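Local coordinates for protein putative carbohydrate-active enzyme (Uncultured organism, PDB 5WH8) that probably hydrolyses O-glycosidic bonds in cellulose-like polysaccharides, this chain being the glycoside hydrolase family 5 catalytic module of a longer multi-modular protein, at residues Y206-Y211 and M258-A263; D221-A226 and L231-T236; V225-G230 and D262-S267; F238-A243 and Q301-K306. One frame throughout, in Å; residues are numbered along the deposited sequence.

Interaction 1 (Y206-Y211 and M258-A263). With EDO (1,2-ethanediol), chain D.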
loop_
_atom_site.group_PDB
_atom_site.type_symbol
_atom_site.label_atom_id
_atom_site.label_comp_id
_atom_site.label_asym_id
_atom_site.label_seq_id
_atom_site.Cartn_x
_atom_site.Cartn_y
_atom_site.Cartn_z
ATOM N N TYR A 206 -7.377 7.689 -3.201
ATOM C CA TYR A 206 -6.858 8.553 -2.147
ATOM C C TYR A 206 -6.578 7.726 -0.891
ATOM O O TYR A 206 -7.372 6.869 -0.480
ATOM C CB TYR A 206 -7.855 9.690 -1.853
ATOM C CG TYR A 206 -8.009 10.624 -3.030
ATOM C CD1 TYR A 206 -8.854 10.294 -4.091
ATOM C CD2 TYR A 206 -7.280 11.800 -3.111
ATOM C CE1 TYR A 206 -8.974 11.138 -5.195
ATOM C CE2 TYR A 206 -7.417 12.654 -4.218
ATOM C CZ TYR A 206 -8.238 12.291 -5.249
ATOM O OH TYR A 206 -8.376 13.139 -6.346
ATOM N N THR A 207 -5.416 7.986 -0.304
ATOM C CA THR A 207 -4.949 7.249 0.861
ATOM C C THR A 207 -5.648 7.632 2.162
ATOM O O THR A 207 -5.765 8.817 2.501
ATOM C CB THR A 207 -3.473 7.492 1.034
ATOM O OG1 THR A 207 -2.822 7.281 -0.213
ATOM C CG2 THR A 207 -2.866 6.595 2.091
ATOM N N LEU A 208 -6.060 6.610 2.901
ATOM C CA LEU A 208 -6.520 6.731 4.273
ATOM C C LEU A 208 -5.652 5.817 5.160
ATOM O O LEU A 208 -5.519 4.630 4.869
ATOM C CB LEU A 208 -8.000 6.322 4.384
ATOM C CG LEU A 208 -8.612 6.333 5.781
ATOM C CD1 LEU A 208 -8.699 7.773 6.329
ATOM C CD2 LEU A 208 -9.975 5.597 5.778
ATOM N N HIS A 209 -5.059 6.369 6.213
ATOM C CA HIS A 209 -4.274 5.576 7.177
ATOM C C HIS A 209 -4.882 5.696 8.573
ATOM O O HIS A 209 -5.209 6.807 9.027
ATOM C CB HIS A 209 -2.820 6.028 7.249
ATOM C CG HIS A 209 -1.992 5.618 6.069
ATOM N ND1 HIS A 209 -0.650 5.905 5.985
ATOM C CD2 HIS A 209 -2.302 4.941 4.940
ATOM C CE1 HIS A 209 -0.169 5.442 4.852
ATOM N NE2 HIS A 209 -1.155 4.861 4.186
ATOM N N PHE A 210 -5.031 4.561 9.255
ATOM C CA PHE A 210 -5.514 4.575 10.640
ATOM C C PHE A 210 -4.743 3.607 11.499
ATOM O O PHE A 210 -4.197 2.633 11.000
ATOM C CB PHE A 210 -7.025 4.257 10.723
ATOM C CG PHE A 210 -7.381 2.797 10.505
ATOM C CD1 PHE A 210 -7.369 1.909 11.575
ATOM C CD2 PHE A 210 -7.769 2.307 9.264
ATOM C CE1 PHE A 210 -7.663 0.572 11.412
ATOM C CE2 PHE A 210 -8.068 0.953 9.109
ATOM C CZ PHE A 210 -8.026 0.100 10.195
ATOM N N TYR A 211 -4.732 3.896 12.798
ATOM C CA TYR A 211 -4.144 3.033 13.811
ATOM C C TYR A 211 -5.206 2.871 14.913
ATOM O O TYR A 211 -5.695 3.855 15.469
ATOM C CB TYR A 211 -2.806 3.619 14.320
ATOM C CG TYR A 211 -1.665 3.248 13.405
ATOM C CD1 TYR A 211 -1.479 3.899 12.199
ATOM C CD2 TYR A 211 -0.835 2.178 13.721
ATOM C CE1 TYR A 211 -0.466 3.513 11.318
ATOM C CE2 TYR A 211 0.172 1.782 12.866
ATOM C CZ TYR A 211 0.355 2.448 11.674
ATOM O OH TYR A 211 1.349 2.004 10.826
ATOM N N MET A 258 -12.620 -2.892 10.623
ATOM C CA MET A 258 -12.738 -3.951 9.611
ATOM C C MET A 258 -14.157 -4.076 9.096
ATOM O O MET A 258 -14.352 -4.186 7.901
ATOM C CB MET A 258 -12.276 -5.290 10.172
ATOM C CG MET A 258 -10.803 -5.354 10.411
ATOM S SD MET A 258 -9.938 -5.923 8.942
ATOM C CE MET A 258 -8.212 -5.727 9.480
ATOM N N ASP A 259 -15.144 -4.008 9.994
ATOM C CA ASP A 259 -16.546 -4.083 9.573
ATOM C C ASP A 259 -16.881 -2.904 8.676
ATOM O O ASP A 259 -17.598 -3.042 7.660
ATOM C CB ASP A 259 -17.483 -4.096 10.781
ATOM C CG ASP A 259 -17.522 -5.430 11.475
ATOM O OD1 ASP A 259 -17.202 -6.453 10.837
ATOM O OD2 ASP A 259 -17.884 -5.454 12.667
ATOM N N TRP A 260 -16.354 -1.745 9.051
ATOM C CA TRP A 260 -16.609 -0.497 8.327
ATOM C C TRP A 260 -16.010 -0.567 6.918
ATOM O O TRP A 260 -16.665 -0.197 5.925
ATOM C CB TRP A 260 -16.040 0.696 9.138
ATOM C CG TRP A 260 -16.201 2.071 8.489
ATOM C CD1 TRP A 260 -17.241 2.939 8.653
ATOM C CD2 TRP A 260 -15.268 2.717 7.622
ATOM N NE1 TRP A 260 -17.011 4.095 7.928
ATOM C CE2 TRP A 260 -15.802 3.981 7.290
ATOM C CE3 TRP A 260 -14.019 2.356 7.101
ATOM C CZ2 TRP A 260 -15.146 4.870 6.425
ATOM C CZ3 TRP A 260 -13.377 3.230 6.239
ATOM C CH2 TRP A 260 -13.937 4.485 5.922
ATOM N N MET A 261 -14.776 -1.059 6.811
ATOM C CA MET A 261 -14.142 -1.207 5.499
ATOM C C MET A 261 -14.854 -2.258 4.643
ATOM O O MET A 261 -15.035 -2.059 3.448
ATOM C CB MET A 261 -12.662 -1.593 5.632
ATOM C CG MET A 261 -11.756 -0.466 6.157
ATOM S SD MET A 261 -9.985 -0.870 6.122
ATOM C CE MET A 261 -9.830 -2.055 7.463
ATOM N N ASP A 262 -15.225 -3.378 5.240
ATOM C CA ASP A 262 -15.909 -4.431 4.506
ATOM C C ASP A 262 -17.222 -3.924 3.903
ATOM O O ASP A 262 -17.543 -4.273 2.771
ATOM C CB ASP A 262 -16.198 -5.641 5.410
ATOM C CG ASP A 262 -14.942 -6.403 5.810
ATOM O OD1 ASP A 262 -13.857 -6.131 5.247
ATOM O OD2 ASP A 262 -15.052 -7.297 6.687
ATOM N N ALA A 263 -17.966 -3.105 4.654
ATOM C CA ALA A 263 -19.260 -2.617 4.179
ATOM C C ALA A 263 -19.114 -1.703 2.987
ATOM O O ALA A 263 -20.040 -1.583 2.178
ATOM C CB ALA A 263 -19.993 -1.905 5.296
HETATM C C1 EDO D . -12.262 -9.740 6.667
HETATM O O1 EDO D . -13.590 -9.643 6.102
HETATM C C2 EDO D . -11.722 -8.340 6.941
HETATM O O2 EDO D . -11.718 -7.569 5.732
#
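F210 and M261 form the tight half of this contact, reaching toward each other from strand 204-211 and helix 251-263. The methyl of M261 arrives at the edge of the phenyl ring, CE lying 3.9 Å from F210 CE2, and the sulfur stays at that edge too: M261 SD is 5.3 Å from the ring centroid and 81° off the ring normal, a Met-aromatic contact. A bend at the last torsion of M261 (chi3 -73°) brings CE to the ring's edge. The setting is the (βα)8 barrel, with the helix packed against the outside of the parallel sheet; L219 and W257 also flank F210. Looser is the second pair, where L208 CD2 touches the six-membered part of the W260 indole obliquely, 4.1 Å from W260 CH2. The partly exposed W260 also makes a cation-pi contact with R264. On the solvent side of the helix, D262 OD1 and OD2 accept hydrogen bonds from a 1,2-ethanediol, the shorter being D262 OD1 to O2 of the diol at 2.6 Å.

Interaction 2 (D221-A226 and L231-T236); sequences DKAQVA and LALFVT. With EDO (1,2-ethanediol), chain C.
L233 of strand 233-239 reaches to A223 and A226 on helix 217-228, within the β-α-β unit that leads from strand 204-211 through this helix to the next barrel strand. From its CB the side chain passes to CG, set anti to the carbonyl carbon (chi1 -55°), and there it forks. Branch CD1 packs on the methyl of A223, L233 CD1 to A223 CB being 3.8 Å, and lies equally near A223 O. Branch CD2 goes to the next turn of the helix, with L233 CD2 4.2 Å from A226 CB. The small alanine side chains are consistent with a close approach, the CA atoms of A223 and L233 being 8.0 Å apart. V191 of helix 191-194 also touches A226 and L233. Where the chain leaves the helix for the strand, L231 CD1 approaches A226 CB at 4.3 Å. One backbone bond spans the turn: L231 N donates to A226 O over 3.0 Å, one of the two bonds of the Schellman motif that ends the helix.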
loop_
_atom_site.group_PDB
_atom_site.type_symbol
_atom_site.label_atom_id
_atom_site.label_comp_id
_atom_site.label_asym_id
_atom_site.label_seq_id
_atom_site.Cartn_x
_atom_site.Cartn_y
_atom_site.Cartn_z
ATOM N N ASP A 221 -15.706 9.292 10.064
ATOM C CA ASP A 221 -16.633 10.326 9.586
ATOM C C ASP A 221 -15.982 11.186 8.486
ATOM O O ASP A 221 -16.608 11.517 7.476
ATOM C CB ASP A 221 -17.083 11.254 10.725
ATOM C CG ASP A 221 -18.062 10.613 11.695
ATOM O OD1 ASP A 221 -18.741 9.618 11.362
ATOM O OD2 ASP A 221 -18.151 11.134 12.834
ATOM N N LYS A 222 -14.721 11.575 8.688
ATOM C CA LYS A 222 -13.954 12.275 7.652
ATOM C C LYS A 222 -13.897 11.464 6.355
ATOM O O LYS A 222 -14.085 11.988 5.254
ATOM C CB LYS A 222 -12.521 12.561 8.137
ATOM C CG LYS A 222 -12.456 13.733 9.116
ATOM C CD LYS A 222 -11.197 13.749 9.996
ATOM C CE LYS A 222 -9.880 13.910 9.211
ATOM N NZ LYS A 222 -9.775 15.190 8.460
ATOM N N ALA A 223 -13.643 10.168 6.492
ATOM C CA ALA A 223 -13.588 9.303 5.320
ATOM C C ALA A 223 -14.948 9.250 4.632
ATOM O O ALA A 223 -15.031 9.254 3.389
ATOM C CB ALA A 223 -13.124 7.905 5.697
ATOM N N GLN A 224 -16.028 9.216 5.424
ATOM C CA GLN A 224 -17.370 9.157 4.826
ATOM C C GLN A 224 -17.689 10.432 4.045
ATOM O O GLN A 224 -18.387 10.361 3.018
ATOM C CB GLN A 224 -18.454 8.911 5.888
ATOM C CG GLN A 224 -19.818 8.557 5.293
ATOM C CD GLN A 224 -19.769 7.239 4.581
ATOM O OE1 GLN A 224 -19.324 6.250 5.166
ATOM N NE2 GLN A 224 -20.182 7.212 3.312
ATOM N N VAL A 225 -17.224 11.595 4.521
ATOM C CA VAL A 225 -17.364 12.835 3.739
ATOM C C VAL A 225 -16.714 12.662 2.358
ATOM O O VAL A 225 -17.310 12.988 1.337
ATOM C CB VAL A 225 -16.758 14.082 4.464
ATOM C CG1 VAL A 225 -16.760 15.312 3.529
ATOM C CG2 VAL A 225 -17.511 14.373 5.764
ATOM N N ALA A 226 -15.493 12.126 2.321
ATOM C CA ALA A 226 -14.812 11.910 1.045
ATOM C C ALA A 226 -15.543 10.941 0.129
ATOM O O ALA A 226 -15.651 11.175 -1.077
ATOM C CB ALA A 226 -13.378 11.406 1.285
ATOM N N LEU A 231 -14.921 10.234 -3.824
ATOM C CA LEU A 231 -13.539 9.705 -3.854
ATOM C C LEU A 231 -13.478 8.208 -3.526
ATOM O O LEU A 231 -14.216 7.702 -2.687
ATOM C CB LEU A 231 -12.623 10.452 -2.876
ATOM C CG LEU A 231 -12.491 11.965 -3.019
ATOM C CD1 LEU A 231 -11.283 12.476 -2.292
ATOM C CD2 LEU A 231 -12.450 12.384 -4.471
ATOM N N ALA A 232 -12.588 7.516 -4.224
ATOM C CA ALA A 232 -12.280 6.111 -3.965
ATOM C C ALA A 232 -11.106 6.069 -2.995
ATOM O O ALA A 232 -10.058 6.652 -3.290
ATOM C CB ALA A 232 -11.936 5.392 -5.259
ATOM N N LEU A 233 -11.295 5.430 -1.850
ATOM C CA LEU A 233 -10.286 5.407 -0.784
ATOM C C LEU A 233 -9.580 4.052 -0.746
ATOM O O LEU A 233 -10.191 3.014 -1.016
ATOM C CB LEU A 233 -10.914 5.677 0.573
ATOM C CG LEU A 233 -11.729 6.958 0.715
ATOM C CD1 LEU A 233 -12.185 7.067 2.163
ATOM C CD2 LEU A 233 -10.940 8.190 0.277
ATOM N N PHE A 234 -8.295 4.063 -0.396
ATOM C CA PHE A 234 -7.513 2.830 -0.260
ATOM C C PHE A 234 -6.768 2.894 1.065
ATOM O O PHE A 234 -6.007 3.830 1.274
ATOM C CB PHE A 234 -6.523 2.691 -1.432
ATOM C CG PHE A 234 -6.024 1.282 -1.711
ATOM C CD1 PHE A 234 -5.395 0.518 -0.743
ATOM C CD2 PHE A 234 -6.183 0.717 -2.981
ATOM C CE1 PHE A 234 -4.931 -0.781 -1.042
ATOM C CE2 PHE A 234 -5.724 -0.570 -3.275
ATOM C CZ PHE A 234 -5.104 -1.314 -2.296
ATOM N N VAL A 235 -6.965 1.924 1.969
ATOM C CA VAL A 235 -6.182 1.938 3.214
ATOM C C VAL A 235 -4.837 1.233 2.950
ATOM O O VAL A 235 -4.702 0.025 3.164
ATOM C CB VAL A 235 -6.975 1.311 4.382
ATOM C CG1 VAL A 235 -6.135 1.197 5.658
ATOM C CG2 VAL A 235 -8.201 2.170 4.680
ATOM N N THR A 236 -3.831 1.993 2.512
ATOM C CA THR A 236 -2.543 1.395 2.159
ATOM C C THR A 236 -1.697 1.117 3.405
ATOM O O THR A 236 -0.656 0.489 3.305
ATOM C CB THR A 236 -1.724 2.266 1.200
ATOM O OG1 THR A 236 -1.450 3.518 1.828
ATOM C CG2 THR A 236 -2.458 2.531 -0.145
HETATM C C1 EDO C . -12.978 8.881 -7.971
HETATM O O1 EDO C . -12.679 7.805 -8.870
HETATM C C2 EDO C . -11.670 9.485 -7.481
HETATM O O2 EDO C . -11.112 8.672 -6.438
#

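Interaction 3 (V225-G230 and D262-S267). With EDO (1,2-ethanediol), chain D; EDO (1,2-ethanediol), chain F.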
loop_
_atom_site.group_PDB
_atom_site.type_symbol
_atom_site.label_atom_id
_atom_site.label_comp_id
_atom_site.label_asym_id
_atom_site.label_seq_id
_atom_site.Cartn_x
_atom_site.Cartn_y
_atom_site.Cartn_z
ATOM N N VAL A 225 -17.224 11.595 4.521
ATOM C CA VAL A 225 -17.364 12.835 3.739
ATOM C C VAL A 225 -16.714 12.662 2.358
ATOM O O VAL A 225 -17.310 12.988 1.337
ATOM C CB VAL A 225 -16.758 14.082 4.464
ATOM C CG1 VAL A 225 -16.760 15.312 3.529
ATOM C CG2 VAL A 225 -17.511 14.373 5.764
ATOM N N ALA A 226 -15.493 12.126 2.321
ATOM C CA ALA A 226 -14.812 11.910 1.045
ATOM C C ALA A 226 -15.543 10.941 0.129
ATOM O O ALA A 226 -15.651 11.175 -1.077
ATOM C CB ALA A 226 -13.378 11.406 1.285
ATOM N N ILE A 227 -16.020 9.835 0.678
ATOM C CA ILE A 227 -16.793 8.873 -0.083
ATOM C C ILE A 227 -18.076 9.507 -0.646
ATOM O O ILE A 227 -18.406 9.323 -1.819
ATOM C CB ILE A 227 -17.152 7.646 0.771
ATOM C CG1 ILE A 227 -15.875 6.894 1.180
ATOM C CG2 ILE A 227 -18.139 6.712 -0.006
ATOM C CD1 ILE A 227 -16.111 5.827 2.245
ATOM N N ASN A 228 -18.773 10.272 0.184
ATOM C CA ASN A 228 -20.011 10.903 -0.257
ATOM C C ASN A 228 -19.776 11.937 -1.346
ATOM O O ASN A 228 -20.659 12.166 -2.201
ATOM C CB ASN A 228 -20.732 11.526 0.944
ATOM C CG ASN A 228 -21.332 10.478 1.875
ATOM O OD1 ASN A 228 -21.549 9.311 1.494
ATOM N ND2 ASN A 228 -21.627 10.882 3.084
ATOM N N LYS A 229 -18.589 12.537 -1.355
ATOM C CA LYS A 229 -18.192 13.480 -2.397
ATOM C C LYS A 229 -17.516 12.819 -3.625
ATOM O O LYS A 229 -17.024 13.515 -4.516
ATOM C CB LYS A 229 -17.268 14.536 -1.798
ATOM C CG LYS A 229 -18.021 15.440 -0.804
ATOM C CD LYS A 229 -17.181 16.596 -0.319
ATOM C CE LYS A 229 -16.922 17.619 -1.424
ATOM N NZ LYS A 229 -18.171 18.248 -1.939
ATOM N N GLY A 230 -17.484 11.488 -3.642
ATOM C CA GLY A 230 -17.107 10.732 -4.825
ATOM C C GLY A 230 -15.695 10.198 -4.914
ATOM O O GLY A 230 -15.316 9.744 -6.000
ATOM N N ASP A 262 -15.225 -3.378 5.240
ATOM C CA ASP A 262 -15.909 -4.431 4.506
ATOM C C ASP A 262 -17.222 -3.924 3.903
ATOM O O ASP A 262 -17.543 -4.273 2.771
ATOM C CB ASP A 262 -16.198 -5.641 5.410
ATOM C CG ASP A 262 -14.942 -6.403 5.810
ATOM O OD1 ASP A 262 -13.857 -6.131 5.247
ATOM O OD2 ASP A 262 -15.052 -7.297 6.687
ATOM N N ALA A 263 -17.966 -3.105 4.654
ATOM C CA ALA A 263 -19.260 -2.617 4.179
ATOM C C ALA A 263 -19.114 -1.703 2.987
ATOM O O ALA A 263 -20.040 -1.583 2.178
ATOM C CB ALA A 263 -19.993 -1.905 5.296
ATOM N N ARG A 264 -17.948 -1.067 2.882
ATOM C CA ARG A 264 -17.626 -0.126 1.816
ATOM C C ARG A 264 -16.683 -0.718 0.748
ATOM O O ARG A 264 -16.278 -0.028 -0.195
ATOM C CB ARG A 264 -17.026 1.123 2.447
ATOM C CG ARG A 264 -18.057 1.947 3.191
ATOM C CD ARG A 264 -17.484 2.842 4.264
ATOM N NE ARG A 264 -18.574 3.470 5.014
ATOM C CZ ARG A 264 -19.311 2.858 5.939
ATOM N NH1 ARG A 264 -19.073 1.597 6.288
ATOM N NH2 ARG A 264 -20.299 3.520 6.540
ATOM N N LYS A 265 -16.342 -1.997 0.902
ATOM C CA LYS A 265 -15.455 -2.691 -0.029
ATOM C C LYS A 265 -14.094 -1.986 -0.191
ATOM O O LYS A 265 -13.542 -1.908 -1.291
ATOM C CB LYS A 265 -16.147 -2.819 -1.395
ATOM C CG LYS A 265 -15.741 -4.006 -2.224
ATOM C CD LYS A 265 -16.269 -5.305 -1.651
ATOM C CE LYS A 265 -16.191 -6.424 -2.685
ATOM N NZ LYS A 265 -16.469 -7.736 -2.066
ATOM N N ILE A 266 -13.562 -1.480 0.919
ATOM C CA ILE A 266 -12.304 -0.731 0.932
ATOM C C ILE A 266 -11.143 -1.701 1.206
ATOM O O ILE A 266 -11.167 -2.449 2.191
ATOM C CB ILE A 266 -12.346 0.399 1.984
ATOM C CG1 ILE A 266 -13.321 1.483 1.520
ATOM C CG2 ILE A 266 -10.962 1.016 2.242
ATOM C CD1 ILE A 266 -13.622 2.534 2.560
ATOM N N SER A 267 -10.147 -1.665 0.320
ATOM C CA SER A 267 -8.955 -2.502 0.442
ATOM C C SER A 267 -8.060 -2.041 1.587
ATOM O O SER A 267 -8.009 -0.828 1.908
ATOM C CB SER A 267 -8.154 -2.494 -0.868
ATOM O OG SER A 267 -8.883 -3.090 -1.947
HETATM C C1 EDO D . -12.262 -9.740 6.667
HETATM O O1 EDO D . -13.590 -9.643 6.102
HETATM C C2 EDO D . -11.722 -8.340 6.941
HETATM O O2 EDO D . -11.718 -7.569 5.732
HETATM C C1 EDO F . -18.010 -10.694 -3.847
HETATM O O1 EDO F . -17.138 -9.587 -4.094
HETATM C C2 EDO F . -17.501 -11.474 -2.645
HETATM O O2 EDO F . -17.587 -10.653 -1.470
#
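I227 meets R264 and I266 where two neighbouring outer helices of the (βα)8 barrel, 217-228 and 251-263, come to their C-terminal ends. The apolar contacts all run through one methyl. I227 CD1 lies 4.1 Å from I266 CD1, the two isoleucines meeting tip to tip, and 3.9 Å from R264 CD, the arginine chain running roughly perpendicular to I227. The same methyl approaches the guanidinium edge-on. R264 CG stands anti to the carbonyl carbon (chi1 -72°), and the chain runs on extended, so that CD passes I227 and NE goes on to Q224. Among the polar bonds, R264 NE to Q224 OE1 of helix 217-228 bridges the helices, while NH1 bonds back to W260 O of its own helix. Backbone bonds close both helices with Schellman motifs. G230, with phi 99°, ends the first, its N bonding to I227 O at 3.0 Å; K265, also with positive phi, ends the second. The K265 side chain, bent at chi2, hydrogen-bonds a 1,2-ethanediol, K265 NZ to its O1 2.8 Å.

Interaction 4 (F238-A243 and Q301-K306). With EDO (1,2-ethanediol), chain I; EDO (1,2-ethanediol), chain E; EDO (1,2-ethanediol), chain L.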
loop_
_atom_site.group_PDB
_atom_site.type_symbol
_atom_site.label_atom_id
_atom_site.label_comp_id
_atom_site.label_asym_id
_atom_site.label_seq_id
_atom_site.Cartn_x
_atom_site.Cartn_y
_atom_site.Cartn_z
ATOM N N PHE A 238 -2.475 0.391 7.864
ATOM C CA PHE A 238 -3.107 0.548 9.161
ATOM C C PHE A 238 -2.426 -0.369 10.164
ATOM O O PHE A 238 -1.785 -1.355 9.793
ATOM C CB PHE A 238 -4.611 0.228 9.124
ATOM C CG PHE A 238 -4.886 -1.262 9.073
ATOM C CD1 PHE A 238 -4.834 -1.922 7.854
ATOM C CD2 PHE A 238 -5.163 -2.005 10.216
ATOM C CE1 PHE A 238 -5.038 -3.287 7.769
ATOM C CE2 PHE A 238 -5.341 -3.376 10.137
ATOM C CZ PHE A 238 -5.306 -4.009 8.902
ATOM N N GLY A 239 -2.627 -0.055 11.437
ATOM C CA GLY A 239 -2.088 -0.861 12.523
ATOM C C GLY A 239 -3.111 -1.183 13.589
ATOM O O GLY A 239 -4.174 -0.559 13.695
ATOM N N THR A 240 -2.764 -2.171 14.403
ATOM C CA THR A 240 -3.602 -2.620 15.506
ATOM C C THR A 240 -3.228 -1.930 16.819
ATOM O O THR A 240 -3.817 -2.199 17.856
ATOM C CB THR A 240 -3.460 -4.133 15.691
ATOM O OG1 THR A 240 -2.069 -4.413 15.918
ATOM C CG2 THR A 240 -3.937 -4.889 14.473
ATOM N N THR A 241 -2.204 -1.095 16.757
ATOM C CA THR A 241 -1.642 -0.389 17.902
ATOM C C THR A 241 -2.002 1.097 17.835
ATOM O O THR A 241 -2.699 1.549 16.913
ATOM C CB THR A 241 -0.114 -0.538 17.901
ATOM O OG1 THR A 241 0.368 -0.028 16.650
ATOM C CG2 THR A 241 0.303 -1.978 18.058
ATOM N N GLN A 242 -1.521 1.874 18.803
ATOM C CA GLN A 242 -1.421 3.307 18.613
ATOM C C GLN A 242 -0.470 3.631 17.440
ATOM O O GLN A 242 0.319 2.783 16.981
ATOM C CB GLN A 242 -0.941 3.985 19.903
ATOM C CG GLN A 242 -1.924 3.830 21.064
ATOM C CD GLN A 242 -1.495 4.592 22.287
ATOM O OE1 GLN A 242 -1.244 3.999 23.357
ATOM N NE2 GLN A 242 -1.414 5.894 22.169
ATOM N N ALA A 243 -0.542 4.869 16.965
ATOM C CA ALA A 243 0.175 5.267 15.760
ATOM C C ALA A 243 1.709 5.132 15.778
ATOM O O ALA A 243 2.333 5.107 14.720
ATOM C CB ALA A 243 -0.204 6.701 15.414
ATOM N N GLN A 301 -1.114 -12.835 14.396
ATOM C CA GLN A 301 -2.112 -13.898 14.504
ATOM C C GLN A 301 -3.503 -13.356 14.154
ATOM O O GLN A 301 -4.254 -13.976 13.408
ATOM C CB GLN A 301 -2.067 -14.509 15.914
ATOM C CG GLN A 301 -3.097 -15.578 16.174
ATOM C CD GLN A 301 -2.906 -16.206 17.549
ATOM O OE1 GLN A 301 -2.552 -17.388 17.674
ATOM N NE2 GLN A 301 -3.117 -15.407 18.590
ATOM N N TYR A 302 -3.813 -12.177 14.682
ATOM C CA TYR A 302 -5.095 -11.527 14.452
ATOM C C TYR A 302 -5.265 -11.173 12.976
ATOM O O TYR A 302 -6.298 -11.477 12.375
ATOM C CB TYR A 302 -5.207 -10.273 15.333
ATOM C CG TYR A 302 -6.347 -9.326 14.984
ATOM C CD1 TYR A 302 -7.596 -9.469 15.559
ATOM C CD2 TYR A 302 -6.150 -8.278 14.112
ATOM C CE1 TYR A 302 -8.625 -8.588 15.261
ATOM C CE2 TYR A 302 -7.174 -7.394 13.794
ATOM C CZ TYR A 302 -8.406 -7.563 14.361
ATOM O OH TYR A 302 -9.395 -6.667 14.011
ATOM N N ILE A 303 -4.232 -10.585 12.370
ATOM C CA ILE A 303 -4.295 -10.221 10.957
ATOM C C ILE A 303 -4.340 -11.445 10.036
ATOM O O ILE A 303 -5.130 -11.487 9.098
ATOM C CB ILE A 303 -3.085 -9.286 10.591
ATOM C CG1 ILE A 303 -3.153 -7.989 11.403
ATOM C CG2 ILE A 303 -3.014 -9.038 9.071
ATOM C CD1 ILE A 303 -4.347 -7.071 11.060
ATOM N N LYS A 304 -3.527 -12.460 10.307
ATOM C CA LYS A 304 -3.567 -13.685 9.526
ATOM C C LYS A 304 -4.947 -14.340 9.580
ATOM O O LYS A 304 -5.432 -14.873 8.576
ATOM C CB LYS A 304 -2.485 -14.659 10.036
ATOM C CG LYS A 304 -2.252 -15.832 9.142
ATOM C CD LYS A 304 -1.012 -16.636 9.571
ATOM C CE LYS A 304 -1.089 -17.968 8.911
ATOM N NZ LYS A 304 0.062 -18.811 9.272
ATOM N N ARG A 305 -5.600 -14.269 10.737
ATOM C CA ARG A 305 -6.964 -14.772 10.853
ATOM C C ARG A 305 -7.955 -13.956 9.995
ATOM O O ARG A 305 -8.824 -14.545 9.334
ATOM C CB ARG A 305 -7.388 -14.780 12.322
ATOM C CG ARG A 305 -8.687 -15.489 12.587
ATOM C CD ARG A 305 -8.751 -15.978 14.026
ATOM N NE ARG A 305 -10.027 -16.631 14.271
ATOM C CZ ARG A 305 -10.369 -17.215 15.413
ATOM N NH1 ARG A 305 -9.525 -17.232 16.440
ATOM N NH2 ARG A 305 -11.563 -17.783 15.520
ATOM N N LYS A 306 -7.818 -12.622 9.960
ATOM C CA LYS A 306 -8.672 -11.805 9.069
ATOM C C LYS A 306 -8.423 -12.124 7.580
ATOM O O LYS A 306 -9.348 -12.170 6.763
ATOM C CB LYS A 306 -8.445 -10.310 9.290
ATOM C CG LYS A 306 -8.833 -9.756 10.670
ATOM C CD LYS A 306 -10.333 -9.918 10.949
ATOM C CE LYS A 306 -10.696 -9.334 12.326
ATOM N NZ LYS A 306 -11.971 -9.850 12.831
HETATM C C1 EDO I . -14.705 -7.754 12.312
HETATM O O1 EDO I . -15.027 -8.834 13.206
HETATM C C2 EDO I . -13.941 -8.134 11.032
HETATM O O2 EDO I . -14.182 -9.460 10.512
HETATM C C1 EDO E . 1.398 -14.871 19.915
HETATM O O1 EDO E . 1.592 -15.808 20.981
HETATM C C2 EDO E . 1.233 -15.638 18.612
HETATM O O2 EDO E . 0.141 -16.543 18.740
HETATM C C1 EDO L . 4.115 3.485 10.952
HETATM O O1 EDO L . 4.050 3.293 12.379
HETATM C C2 EDO L . 5.167 4.549 10.683
HETATM O O2 EDO L . 4.734 5.375 9.577
#
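I303 presses its CD1 methyl on both F238 and T240, joining helix 298-307 to the end of strand 233-239 and the loop after it. I303 CD1 lies 3.9 Å from F238 CZ, meeting the phenyl ring obliquely, and 4.1 Å from T240 CG2. The same threonine methyl touches Y302, with T240 CG2 4.1 Å from Y302 CD2 as the two side chains lie alongside, pointing opposite ways. The strand belongs to the parallel barrel of the TIM-barrel fold, so the contact joins the late C-terminal helix to its seventh strand. In the next shell, T240 OG1 takes the position between backbone N and carbonyl carbon (chi1 58°), which leaves CG2 for the helix; this hydroxyl hydrogen-bonds S299. Y302 is held by its hydroxyl, bonded to N255 OD1, and by stacking on F251, while K306 CG lies over one ring face, 4.2 Å above the plane and offset toward the rim. F238 also meets the rings of F210 and W268, the second with planes at about 90°.

The four contacts follow one sector of the eight-stranded parallel barrel, from its sixth strand, 204-211, to the C-terminal helix 298-307. Interactions 1, 2 and 3 cluster, with centres 5 to 8 Å apart. Interaction 2 is nested in the loop closed by interaction 1 and closes before interaction 4 opens; it shares helix 217-228 with interaction 3, which shares helix 251-263 with interaction 1. Interaction 4, at the C-terminal end of strand 233-239, alternates in sequence with interactions 1 and 3; its centre is about 12 Å from that of interaction 1, 19 Å from interaction 2 and 21 Å from interaction 3. Interactions 1, 2 and 4 join helices to barrel strands; interaction 3 joins the outer helices' ends.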